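Local coordinates for protein N-acetylglucosamine 2-epimerase (Xylella fastidiosa, PDB 3GT5) that probably isomerises or epimerises sugars and belongs to the N-acylglucosamine 2-epimerase family, at residues V118-S123 with M182-E187; A76-L81 with V128-A133; D4-D9 with W334-W339; Y308-A313 with D376-G381. All coordinates share one frame; numbering follows the deposited sequence.

Interaction 1 (V118-S123 with M182-E187)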
# COMPACT_ATOMS: atom_id res chain seq x y z
N VAL A 118 -7.37 7.45 3.10
CA VAL A 118 -8.72 8.01 3.02
C VAL A 118 -9.12 8.31 1.57
O VAL A 118 -10.24 7.92 1.15
CB VAL A 118 -8.80 9.26 3.91
CG1 VAL A 118 -10.11 10.07 3.61
CG2 VAL A 118 -8.73 8.88 5.46
N MET A 119 -8.23 8.95 0.79
CA MET A 119 -8.47 9.24 -0.66
C MET A 119 -8.73 7.94 -1.43
O MET A 119 -9.66 7.83 -2.24
CB MET A 119 -7.37 10.07 -1.30
CG MET A 119 -7.63 10.41 -2.75
SD MET A 119 -9.12 11.54 -3.05
CE MET A 119 -8.22 13.13 -3.11
N LEU A 120 -7.93 6.92 -1.14
CA LEU A 120 -8.12 5.62 -1.76
C LEU A 120 -9.48 5.01 -1.38
O LEU A 120 -10.19 4.51 -2.29
CB LEU A 120 -6.98 4.68 -1.34
CG LEU A 120 -7.06 3.28 -1.97
CD1 LEU A 120 -6.86 3.34 -3.51
CD2 LEU A 120 -6.02 2.32 -1.34
N ALA A 121 -9.85 5.07 -0.10
CA ALA A 121 -11.15 4.50 0.34
C ALA A 121 -12.31 5.24 -0.38
O ALA A 121 -13.29 4.63 -0.84
CB ALA A 121 -11.32 4.57 1.86
N TYR A 122 -12.22 6.56 -0.45
CA TYR A 122 -13.31 7.32 -1.11
C TYR A 122 -13.36 7.03 -2.62
O TYR A 122 -14.46 6.95 -3.20
CB TYR A 122 -13.15 8.83 -0.86
CG TYR A 122 -13.37 9.29 0.58
CD1 TYR A 122 -14.15 8.56 1.50
CD2 TYR A 122 -12.83 10.50 1.02
CE1 TYR A 122 -14.33 8.98 2.80
CE2 TYR A 122 -13.06 10.95 2.33
CZ TYR A 122 -13.82 10.19 3.21
OH TYR A 122 -14.03 10.62 4.50
N SER A 123 -12.19 6.85 -3.26
CA SER A 123 -12.15 6.52 -4.70
C SER A 123 -12.80 5.14 -4.93
O SER A 123 -13.59 4.97 -5.88
CB SER A 123 -10.71 6.49 -5.21
OG SER A 123 -10.18 7.75 -5.04
N MET A 182 -4.12 8.86 -5.97
CA MET A 182 -4.47 9.77 -7.05
C MET A 182 -4.79 9.02 -8.34
O MET A 182 -5.73 9.41 -9.05
CB MET A 182 -3.42 10.85 -7.26
CG MET A 182 -3.36 11.88 -6.13
SD MET A 182 -4.89 12.89 -5.87
CE MET A 182 -4.33 13.78 -4.36
N LEU A 183 -4.07 7.92 -8.60
CA LEU A 183 -4.40 7.05 -9.70
C LEU A 183 -5.80 6.42 -9.54
O LEU A 183 -6.59 6.41 -10.49
CB LEU A 183 -3.34 5.97 -9.89
CG LEU A 183 -1.99 6.42 -10.43
CD1 LEU A 183 -0.88 5.34 -10.19
CD2 LEU A 183 -2.09 6.82 -11.90
N ALA A 184 -6.10 5.91 -8.35
CA ALA A 184 -7.44 5.39 -8.04
C ALA A 184 -8.54 6.45 -8.22
O ALA A 184 -9.62 6.15 -8.75
CB ALA A 184 -7.48 4.83 -6.65
N ALA A 185 -8.24 7.69 -7.79
CA ALA A 185 -9.19 8.82 -7.86
C ALA A 185 -9.50 9.12 -9.33
O ALA A 185 -10.67 9.41 -9.70
CB ALA A 185 -8.61 10.04 -7.13
N TYR A 186 -8.44 9.09 -10.15
CA TYR A 186 -8.59 9.30 -11.59
C TYR A 186 -9.44 8.20 -12.22
O TYR A 186 -10.33 8.47 -13.03
CB TYR A 186 -7.25 9.34 -12.29
CG TYR A 186 -7.35 9.32 -13.80
CD1 TYR A 186 -7.83 10.42 -14.49
CD2 TYR A 186 -6.98 8.18 -14.54
CE1 TYR A 186 -7.93 10.40 -15.90
CE2 TYR A 186 -7.08 8.18 -15.94
CZ TYR A 186 -7.55 9.28 -16.60
OH TYR A 186 -7.61 9.27 -17.98
N GLU A 187 -9.14 6.96 -11.85
CA GLU A 187 -9.85 5.81 -12.42
C GLU A 187 -11.32 5.89 -12.05
O GLU A 187 -12.19 5.56 -12.87
CB GLU A 187 -9.22 4.51 -11.91
CG GLU A 187 -7.86 4.21 -12.48
CD GLU A 187 -7.18 3.04 -11.81
OE1 GLU A 187 -7.63 2.59 -10.73
OE2 GLU A 187 -6.17 2.56 -12.37
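Met119, Ala184 and Ser123 carry the contact between helices 112-127 and 172-189, neighbours in the inner ring of an (alpha/alpha)6 barrel. The two segments run nearly parallel, at 20° to each other, with axes 8.5 Å apart at their closest. Small residues allow this spacing where the backbones draw nearest, since Ser123 CA lies just 4.9 Å from Ala185 CA. The methyl of Ala184 is directed at helix 112-127 and is met there by two side chains: Leu120 reaches across with CD1, 3.5 Å from Ala184 CB, and the CB of Ser123 lies beside it. Two methionines complete the interface. Met119 leaves its backbone with CG anti to N (chi1 -178°), then bends, and its CE ends 4.1 Å from the CE of Met182. Although Met182 CB points away from 118-123, its chain turns back to cross that of Met119 at about a right angle. Met119 SD lies more loosely by the methyl of Ala185, 4.4 Å from its CB. Around these groups, Met137 of helix 133-147 touches both Ser123 and Ala185, while Trp141 and Tyr194 pack on Met182. The buried hydroxyl of Ser123 is satisfied by its own helix through a 2.8 Å bond from OG to Met119 O. That oxygen also takes the helical bond from Ser123 N, the two donors approaching from opposite faces of the carbonyl plane. With its proton directed there, Ser123 OG can rest against the neighbouring backbone, 3.2 Å from Ala185 CA.

Interaction 2 (A76-L81 with V128-A133)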
# COMPACT_ATOMS: atom_id res chain seq x y z
N ALA A 76 -20.56 -4.08 3.08
CA ALA A 76 -19.38 -3.86 3.92
C ALA A 76 -18.63 -2.59 3.51
O ALA A 76 -18.09 -1.93 4.39
CB ALA A 76 -18.41 -5.07 3.88
N VAL A 77 -18.60 -2.26 2.22
CA VAL A 77 -18.03 -0.96 1.75
C VAL A 77 -18.75 0.21 2.43
O VAL A 77 -18.11 1.13 2.99
CB VAL A 77 -18.09 -0.81 0.20
CG1 VAL A 77 -17.74 0.64 -0.27
CG2 VAL A 77 -17.16 -1.81 -0.50
N HIS A 78 -20.10 0.18 2.40
CA HIS A 78 -20.91 1.22 3.10
C HIS A 78 -20.65 1.31 4.63
O HIS A 78 -20.42 2.38 5.18
CB HIS A 78 -22.43 0.99 2.86
CG HIS A 78 -22.90 1.43 1.50
ND1 HIS A 78 -22.61 0.76 0.33
CD2 HIS A 78 -23.66 2.50 1.13
CE1 HIS A 78 -23.17 1.38 -0.70
NE2 HIS A 78 -23.81 2.44 -0.24
N HIS A 79 -20.64 0.17 5.30
CA HIS A 79 -20.33 0.08 6.70
C HIS A 79 -18.95 0.69 7.01
O HIS A 79 -18.81 1.46 7.96
CB HIS A 79 -20.40 -1.42 7.10
CG HIS A 79 -20.12 -1.71 8.53
ND1 HIS A 79 -21.10 -1.65 9.51
CD2 HIS A 79 -19.00 -2.17 9.15
CE1 HIS A 79 -20.57 -1.99 10.68
NE2 HIS A 79 -19.30 -2.33 10.48
N GLY A 80 -17.93 0.31 6.21
CA GLY A 80 -16.57 0.81 6.42
C GLY A 80 -16.44 2.29 6.19
O GLY A 80 -15.74 2.99 6.94
N LEU A 81 -17.07 2.79 5.14
CA LEU A 81 -17.06 4.23 4.88
C LEU A 81 -17.79 5.04 5.97
O LEU A 81 -17.36 6.15 6.31
CB LEU A 81 -17.60 4.55 3.50
CG LEU A 81 -16.69 4.16 2.35
CD1 LEU A 81 -17.45 4.17 1.07
CD2 LEU A 81 -15.46 5.14 2.27
N VAL A 128 -17.74 1.87 -6.76
CA VAL A 128 -18.85 0.93 -6.50
C VAL A 128 -20.20 1.62 -6.59
O VAL A 128 -21.23 1.02 -6.31
CB VAL A 128 -18.69 0.11 -5.20
CG1 VAL A 128 -17.33 -0.56 -5.16
CG2 VAL A 128 -18.99 0.95 -3.94
N GLY A 129 -20.18 2.88 -6.98
CA GLY A 129 -21.40 3.61 -7.34
C GLY A 129 -21.91 4.54 -6.27
O GLY A 129 -23.02 5.04 -6.39
N ILE A 130 -21.12 4.83 -5.23
CA ILE A 130 -21.57 5.80 -4.21
C ILE A 130 -21.29 7.22 -4.74
O ILE A 130 -20.15 7.71 -4.70
CB ILE A 130 -20.93 5.57 -2.83
CG1 ILE A 130 -21.28 4.18 -2.30
CG2 ILE A 130 -21.38 6.65 -1.82
CD1 ILE A 130 -20.52 3.78 -1.03
N LYS A 131 -22.32 7.88 -5.27
CA LYS A 131 -22.04 9.09 -6.04
C LYS A 131 -21.51 10.23 -5.15
O LYS A 131 -20.69 11.03 -5.60
CB LYS A 131 -23.22 9.55 -6.89
CG LYS A 131 -23.35 8.75 -8.23
CD LYS A 131 -24.47 9.33 -9.09
CE LYS A 131 -24.97 8.34 -10.13
NZ LYS A 131 -25.98 9.01 -11.00
N GLN A 132 -21.91 10.20 -3.90
CA GLN A 132 -21.50 11.20 -2.89
C GLN A 132 -19.98 11.18 -2.66
O GLN A 132 -19.41 12.19 -2.27
CB GLN A 132 -22.16 10.93 -1.53
CG GLN A 132 -23.68 11.28 -1.41
CD GLN A 132 -24.62 10.17 -1.93
OE1 GLN A 132 -24.17 9.14 -2.50
NE2 GLN A 132 -25.94 10.37 -1.72
N ALA A 133 -19.35 10.03 -2.90
CA ALA A 133 -17.90 9.89 -2.74
C ALA A 133 -17.10 10.85 -3.65
O ALA A 133 -15.99 11.22 -3.31
CB ALA A 133 -17.46 8.40 -2.96
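The helical bond from Leu81 N to Val77 O, 2.9 Å long, spans one turn of helix 71-88 and brings the side chains of Val77 and Leu81 to the same flank, where Leu81 meets Ile130 and Val77 meets Val128. This helix belongs to the outer layer of the barrel, and Ile130 lies in the connection between helices 112-127 and 133-147. Gly129, with its positive phi of 101°, is the C-prime residue of the Schellman motif that ends helix 112-127; after it, Ile130 begins a type I turn leading into the next helix. The Ile130 chain is extended at chi2 (172°), which carries CD1 up to His78 and Leu81, with Val77 CG1 farther off at 4.3 Å. Leu81 CD1 meets this methyl tip to tip at 3.7 Å. On another side it lies over a face of the His78 imidazole, 3.7 Å from the ring centroid and 17° off the normal, a CH-pi contact in which CD1 and CG1 come nearest to CE1 and NE2. A hydrogen bond from His78 ND1 to Leu74 O restrains the rotation of this ring. Val77 CG1 and Val128 CG2 face each other at 3.9 Å, and Ala62 of helix 51-68 touches both valines. Trp136 packs against Leu81 and Ile130. Since the histidine offers its ring face and keeps ND1 for its own helix, cohesion rests on dispersion and CH-pi contact.

Interaction 3 (D4-D9 with W334-W339)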
# COMPACT_ATOMS: atom_id res chain seq x y z
N ASP A 4 -0.51 -22.80 -12.14
CA ASP A 4 -0.25 -21.69 -13.05
C ASP A 4 -0.54 -20.37 -12.31
O ASP A 4 -1.67 -19.88 -12.30
CB ASP A 4 -1.07 -21.75 -14.36
CG ASP A 4 -0.69 -20.60 -15.34
OD1 ASP A 4 0.22 -19.81 -15.02
OD2 ASP A 4 -1.33 -20.47 -16.41
N PHE A 5 0.52 -19.80 -11.73
CA PHE A 5 0.41 -18.52 -10.98
C PHE A 5 0.02 -17.32 -11.83
O PHE A 5 -0.45 -16.32 -11.29
CB PHE A 5 1.72 -18.21 -10.26
CG PHE A 5 2.09 -19.17 -9.19
CD1 PHE A 5 1.31 -19.28 -8.03
CD2 PHE A 5 3.22 -19.95 -9.30
CE1 PHE A 5 1.67 -20.17 -7.01
CE2 PHE A 5 3.58 -20.83 -8.27
CZ PHE A 5 2.82 -20.92 -7.14
N ARG A 6 0.16 -17.44 -13.15
CA ARG A 6 -0.21 -16.35 -14.06
C ARG A 6 -1.65 -16.43 -14.52
O ARG A 6 -2.11 -15.54 -15.25
CB ARG A 6 0.68 -16.36 -15.30
CG ARG A 6 2.18 -16.55 -15.09
CD ARG A 6 2.97 -16.43 -16.40
NE ARG A 6 4.34 -16.95 -16.23
CZ ARG A 6 5.21 -17.07 -17.23
NH1 ARG A 6 4.88 -16.68 -18.45
NH2 ARG A 6 6.43 -17.57 -17.00
N SER A 7 -2.38 -17.49 -14.16
CA SER A 7 -3.78 -17.60 -14.62
C SER A 7 -4.77 -16.81 -13.78
O SER A 7 -4.61 -16.71 -12.58
CB SER A 7 -4.24 -19.05 -14.68
OG SER A 7 -4.17 -19.63 -13.39
N ALA A 8 -5.80 -16.26 -14.41
CA ALA A 8 -6.91 -15.65 -13.71
C ALA A 8 -7.59 -16.60 -12.70
O ALA A 8 -8.03 -16.16 -11.64
CB ALA A 8 -7.94 -15.09 -14.71
N ASP A 9 -7.66 -17.89 -13.04
CA ASP A 9 -8.20 -18.91 -12.16
C ASP A 9 -7.46 -18.90 -10.82
O ASP A 9 -8.07 -18.85 -9.76
CB ASP A 9 -8.02 -20.29 -12.84
CG ASP A 9 -8.52 -21.46 -12.00
OD1 ASP A 9 -9.64 -21.36 -11.43
OD2 ASP A 9 -7.81 -22.50 -11.94
N TRP A 334 10.72 -13.79 -12.81
CA TRP A 334 10.68 -13.18 -11.46
C TRP A 334 9.32 -13.38 -10.80
O TRP A 334 9.23 -13.75 -9.64
CB TRP A 334 11.04 -11.70 -11.49
CG TRP A 334 12.52 -11.50 -11.34
CD1 TRP A 334 13.38 -11.06 -12.28
CD2 TRP A 334 13.29 -11.72 -10.15
NE1 TRP A 334 14.65 -11.02 -11.77
CE2 TRP A 334 14.62 -11.39 -10.46
CE3 TRP A 334 12.98 -12.13 -8.86
CZ2 TRP A 334 15.65 -11.49 -9.53
CZ3 TRP A 334 13.99 -12.24 -7.94
CH2 TRP A 334 15.32 -11.92 -8.28
N TYR A 335 8.28 -13.11 -11.55
CA TYR A 335 6.90 -13.36 -11.10
C TYR A 335 6.73 -14.77 -10.54
O TYR A 335 6.19 -14.95 -9.46
CB TYR A 335 5.95 -13.16 -12.28
CG TYR A 335 4.49 -13.34 -11.96
CD1 TYR A 335 3.76 -12.32 -11.39
CD2 TYR A 335 3.83 -14.52 -12.25
CE1 TYR A 335 2.41 -12.46 -11.07
CE2 TYR A 335 2.49 -14.67 -11.94
CZ TYR A 335 1.77 -13.66 -11.36
OH TYR A 335 0.42 -13.84 -11.06
N ASP A 336 7.20 -15.75 -11.30
CA ASP A 336 7.04 -17.16 -10.93
C ASP A 336 7.83 -17.50 -9.68
O ASP A 336 7.33 -18.20 -8.83
CB ASP A 336 7.51 -18.10 -12.06
CG ASP A 336 6.59 -18.10 -13.29
OD1 ASP A 336 5.44 -17.59 -13.30
OD2 ASP A 336 7.05 -18.68 -14.30
N ARG A 337 9.04 -17.01 -9.54
CA ARG A 337 9.82 -17.34 -8.34
C ARG A 337 9.31 -16.65 -7.08
O ARG A 337 9.37 -17.21 -5.96
CB ARG A 337 11.35 -17.18 -8.56
CG ARG A 337 11.94 -15.81 -8.56
CD ARG A 337 13.52 -15.90 -8.66
NE ARG A 337 14.00 -16.55 -9.90
CZ ARG A 337 14.23 -15.96 -11.09
NH1 ARG A 337 14.07 -14.67 -11.31
NH2 ARG A 337 14.66 -16.71 -12.11
N LEU A 338 8.79 -15.43 -7.24
CA LEU A 338 8.19 -14.71 -6.12
C LEU A 338 6.96 -15.47 -5.65
O LEU A 338 6.78 -15.67 -4.45
CB LEU A 338 7.84 -13.25 -6.53
CG LEU A 338 9.09 -12.35 -6.55
CD1 LEU A 338 8.81 -11.09 -7.38
CD2 LEU A 338 9.53 -11.94 -5.17
N TRP A 339 6.11 -15.88 -6.59
CA TRP A 339 4.94 -16.67 -6.17
C TRP A 339 5.34 -18.03 -5.56
O TRP A 339 4.71 -18.45 -4.62
CB TRP A 339 3.97 -16.88 -7.34
CG TRP A 339 2.87 -15.92 -7.41
CD1 TRP A 339 2.56 -15.09 -8.45
CD2 TRP A 339 1.87 -15.70 -6.42
NE1 TRP A 339 1.44 -14.36 -8.15
CE2 TRP A 339 0.99 -14.72 -6.92
CE3 TRP A 339 1.61 -16.27 -5.17
CZ2 TRP A 339 -0.11 -14.28 -6.19
CZ3 TRP A 339 0.54 -15.81 -4.44
CH2 TRP A 339 -0.31 -14.83 -4.95
O HOH W 1 3.45 -19.81 -12.89
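Arg6 and Asp336 form a side-on, two-nitrogen salt bridge that ties the N-terminal approach to outer helix 8-22 of the (alpha/alpha)6 barrel onto helix 329-346. Arg6 NE donates to Asp336 OD1 at 3.2 Å and Arg6 NH2 to Asp336 OD2 at 3.0 Å. Both bonds are nearly straight and meet the syn sides of the oxygens, with the carboxylate plane turned 29° from that of the guanidinium. A water links Asp336 OD1 to Phe5 N, adding a second tie to the same carboxylate. The tightest bond runs from Tyr335 OH to Phe5 O, 2.6 Å, the hydroxyl standing above the carbonyl plane. An Asx turn, in which Asp4 OD1 accepts from Arg6 N, shapes the backbone here, and Arg6 CG packs on Tyr335, 3.7 Å from CE2. Beyond the polar groups Phe5 lies against Trp339, and Phe10 meets both of these residues edge-to-face. The planes of Phe5 and Trp339 are only 2° apart, but the phenyl and five-membered rings barely overlap. Because the rings are slid apart, it is the methylene of Trp339 that lies over one face of the phenyl ring: Trp339 CB stands 3.6 Å from the Phe5 ring centroid, 16° off its normal.

Interaction 4 (Y308-A313 with D376-G381)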
# COMPACT_ATOMS: atom_id res chain seq x y z
N TYR A 308 8.81 -10.03 4.52
CA TYR A 308 7.52 -9.46 4.78
C TYR A 308 6.58 -9.77 3.61
O TYR A 308 6.94 -9.71 2.44
CB TYR A 308 7.62 -7.95 4.91
CG TYR A 308 8.09 -7.44 6.26
CD1 TYR A 308 7.25 -6.73 7.07
CD2 TYR A 308 9.41 -7.63 6.68
CE1 TYR A 308 7.68 -6.24 8.30
CE2 TYR A 308 9.85 -7.14 7.91
CZ TYR A 308 9.00 -6.43 8.69
OH TYR A 308 9.42 -5.95 9.91
N PHE A 309 5.33 -9.93 3.95
CA PHE A 309 4.29 -10.28 2.98
C PHE A 309 4.22 -9.27 1.82
O PHE A 309 4.28 -9.64 0.65
CB PHE A 309 2.92 -10.42 3.68
CG PHE A 309 2.24 -9.12 4.09
CD1 PHE A 309 1.07 -8.72 3.47
CD2 PHE A 309 2.75 -8.32 5.13
CE1 PHE A 309 0.45 -7.54 3.83
CE2 PHE A 309 2.15 -7.12 5.47
CZ PHE A 309 0.97 -6.75 4.83
N TRP A 310 4.16 -7.99 2.18
CA TRP A 310 3.86 -6.94 1.21
C TRP A 310 5.01 -6.70 0.24
O TRP A 310 4.82 -6.34 -0.93
CB TRP A 310 3.46 -5.65 1.92
CG TRP A 310 4.57 -4.92 2.67
CD1 TRP A 310 4.86 -5.01 3.98
CD2 TRP A 310 5.50 -3.99 2.11
NE1 TRP A 310 5.93 -4.19 4.29
CE2 TRP A 310 6.32 -3.53 3.17
CE3 TRP A 310 5.71 -3.49 0.82
CZ2 TRP A 310 7.33 -2.60 2.99
CZ3 TRP A 310 6.75 -2.56 0.62
CH2 TRP A 310 7.55 -2.12 1.71
N VAL A 311 6.24 -6.94 0.71
CA VAL A 311 7.42 -6.89 -0.18
C VAL A 311 7.37 -7.89 -1.34
O VAL A 311 7.64 -7.56 -2.49
CB VAL A 311 8.73 -7.05 0.67
CG1 VAL A 311 9.96 -6.98 -0.20
CG2 VAL A 311 8.73 -5.91 1.75
N GLN A 312 6.97 -9.11 -1.03
CA GLN A 312 6.84 -10.11 -2.05
C GLN A 312 5.68 -9.76 -3.00
O GLN A 312 5.82 -9.90 -4.20
CB GLN A 312 6.62 -11.49 -1.43
CG GLN A 312 7.37 -11.80 -0.14
CD GLN A 312 8.87 -11.52 -0.17
OE1 GLN A 312 9.57 -11.85 -1.11
NE2 GLN A 312 9.37 -10.94 0.92
N ALA A 313 4.57 -9.31 -2.43
CA ALA A 313 3.32 -9.03 -3.19
C ALA A 313 3.54 -7.85 -4.20
O ALA A 313 3.17 -7.91 -5.35
CB ALA A 313 2.18 -8.73 -2.19
N ASP A 376 -4.38 -7.48 4.28
CA ASP A 376 -4.09 -8.10 2.98
C ASP A 376 -4.56 -7.28 1.75
O ASP A 376 -4.77 -7.80 0.66
CB ASP A 376 -4.61 -9.57 2.94
CG ASP A 376 -3.70 -10.51 3.73
OD1 ASP A 376 -2.85 -11.17 3.11
OD2 ASP A 376 -3.81 -10.54 4.96
N TYR A 377 -4.75 -5.98 1.97
CA TYR A 377 -4.81 -5.00 0.88
C TYR A 377 -3.62 -5.17 -0.07
O TYR A 377 -3.79 -5.17 -1.28
CB TYR A 377 -4.96 -3.55 1.45
CG TYR A 377 -4.07 -2.50 0.75
CD1 TYR A 377 -4.53 -1.76 -0.35
CD2 TYR A 377 -2.81 -2.28 1.19
CE1 TYR A 377 -3.71 -0.79 -0.96
CE2 TYR A 377 -1.98 -1.35 0.62
CZ TYR A 377 -2.41 -0.62 -0.46
OH TYR A 377 -1.50 0.28 -0.97
N HIS A 378 -2.41 -5.38 0.45
CA HIS A 378 -1.27 -5.52 -0.43
C HIS A 378 -1.32 -6.81 -1.24
O HIS A 378 -0.92 -6.80 -2.42
CB HIS A 378 0.07 -5.56 0.32
CG HIS A 378 0.56 -4.24 0.80
ND1 HIS A 378 1.15 -3.32 -0.02
CD2 HIS A 378 0.60 -3.72 2.05
CE1 HIS A 378 1.55 -2.29 0.70
NE2 HIS A 378 1.22 -2.50 1.96
N THR A 379 -1.78 -7.93 -0.65
CA THR A 379 -1.71 -9.20 -1.36
C THR A 379 -2.87 -9.36 -2.35
O THR A 379 -2.68 -9.72 -3.52
CB THR A 379 -1.62 -10.36 -0.37
OG1 THR A 379 -2.82 -10.40 0.43
CG2 THR A 379 -0.43 -10.14 0.51
N MET A 380 -4.08 -9.10 -1.89
CA MET A 380 -5.24 -9.05 -2.79
C MET A 380 -5.12 -7.96 -3.83
O MET A 380 -5.44 -8.19 -5.01
CB MET A 380 -6.54 -8.89 -2.00
CG MET A 380 -7.00 -10.16 -1.20
SD MET A 380 -8.66 -10.05 -0.38
CE MET A 380 -8.22 -8.87 0.94
N GLY A 381 -4.64 -6.80 -3.44
CA GLY A 381 -4.36 -5.71 -4.39
C GLY A 381 -3.38 -6.07 -5.52
O GLY A 381 -3.58 -5.67 -6.67
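An aromatic cluster of Phe309, Trp310 and His378 joins the first turns of helices 309-326 and 377-387, two near-parallel members of the inner ring of the barrel, whose segment axes pass 8.7 Å apart. His378 is its centre. Trp310 CB lies over one face of the imidazole, 3.4 Å from His378 CG, and Tyr377 CE2 covers the opposite face, holding the ring between them. With chi1 at 70°, Trp310 CG sits between the backbone N and the carbonyl carbon, and the indole runs alongside His378, pointing the same way. Phe309 completes the cluster in an offset edge-to-face pair: the edge of His378 is directed at the phenyl face, with planes at 81° and centroids 5.8 Å apart. At its own edge Phe309 receives the methyl of Thr379, CD1 to CG2 3.6 Å. The hydroxyl of Thr379 turns back to Asp376, OG1 to OD1 2.8 Å, using the anti lone pair of that oxygen. The polar end of His378 is oriented by Glu314, whose OE2 is hydrogen-bonded to ND1. Aromatic and histidine side chains gathered at the inner-helix N termini near the barrel centre are consistent with the sugar-binding cleft of this (alpha/alpha)6 family.

Overall arrangement
From the N terminus, residues 4-9 return to 334-339 in interaction 3 and close a loop over most of the chain, in which interactions 1 and 2 are nested. Interaction 2 joins helix 71-88 to the 128-133 connection; interaction 1, between helices 112-127 and 172-189, starts within that loop and ends beyond it, so the two cross. They touch where Tyr122 packs on Leu81 and Ala133. Interaction 4 closes the loop between helices 309-326 and 377-387, in series with interaction 1 but crossing interaction 3, which it touches through Gln312 and Leu338. Leu120 meets Tyr377, bringing contacts 1 and 4 together within the inner ring, beside helix 51-68, while interactions 2 and 3 involve outer helices.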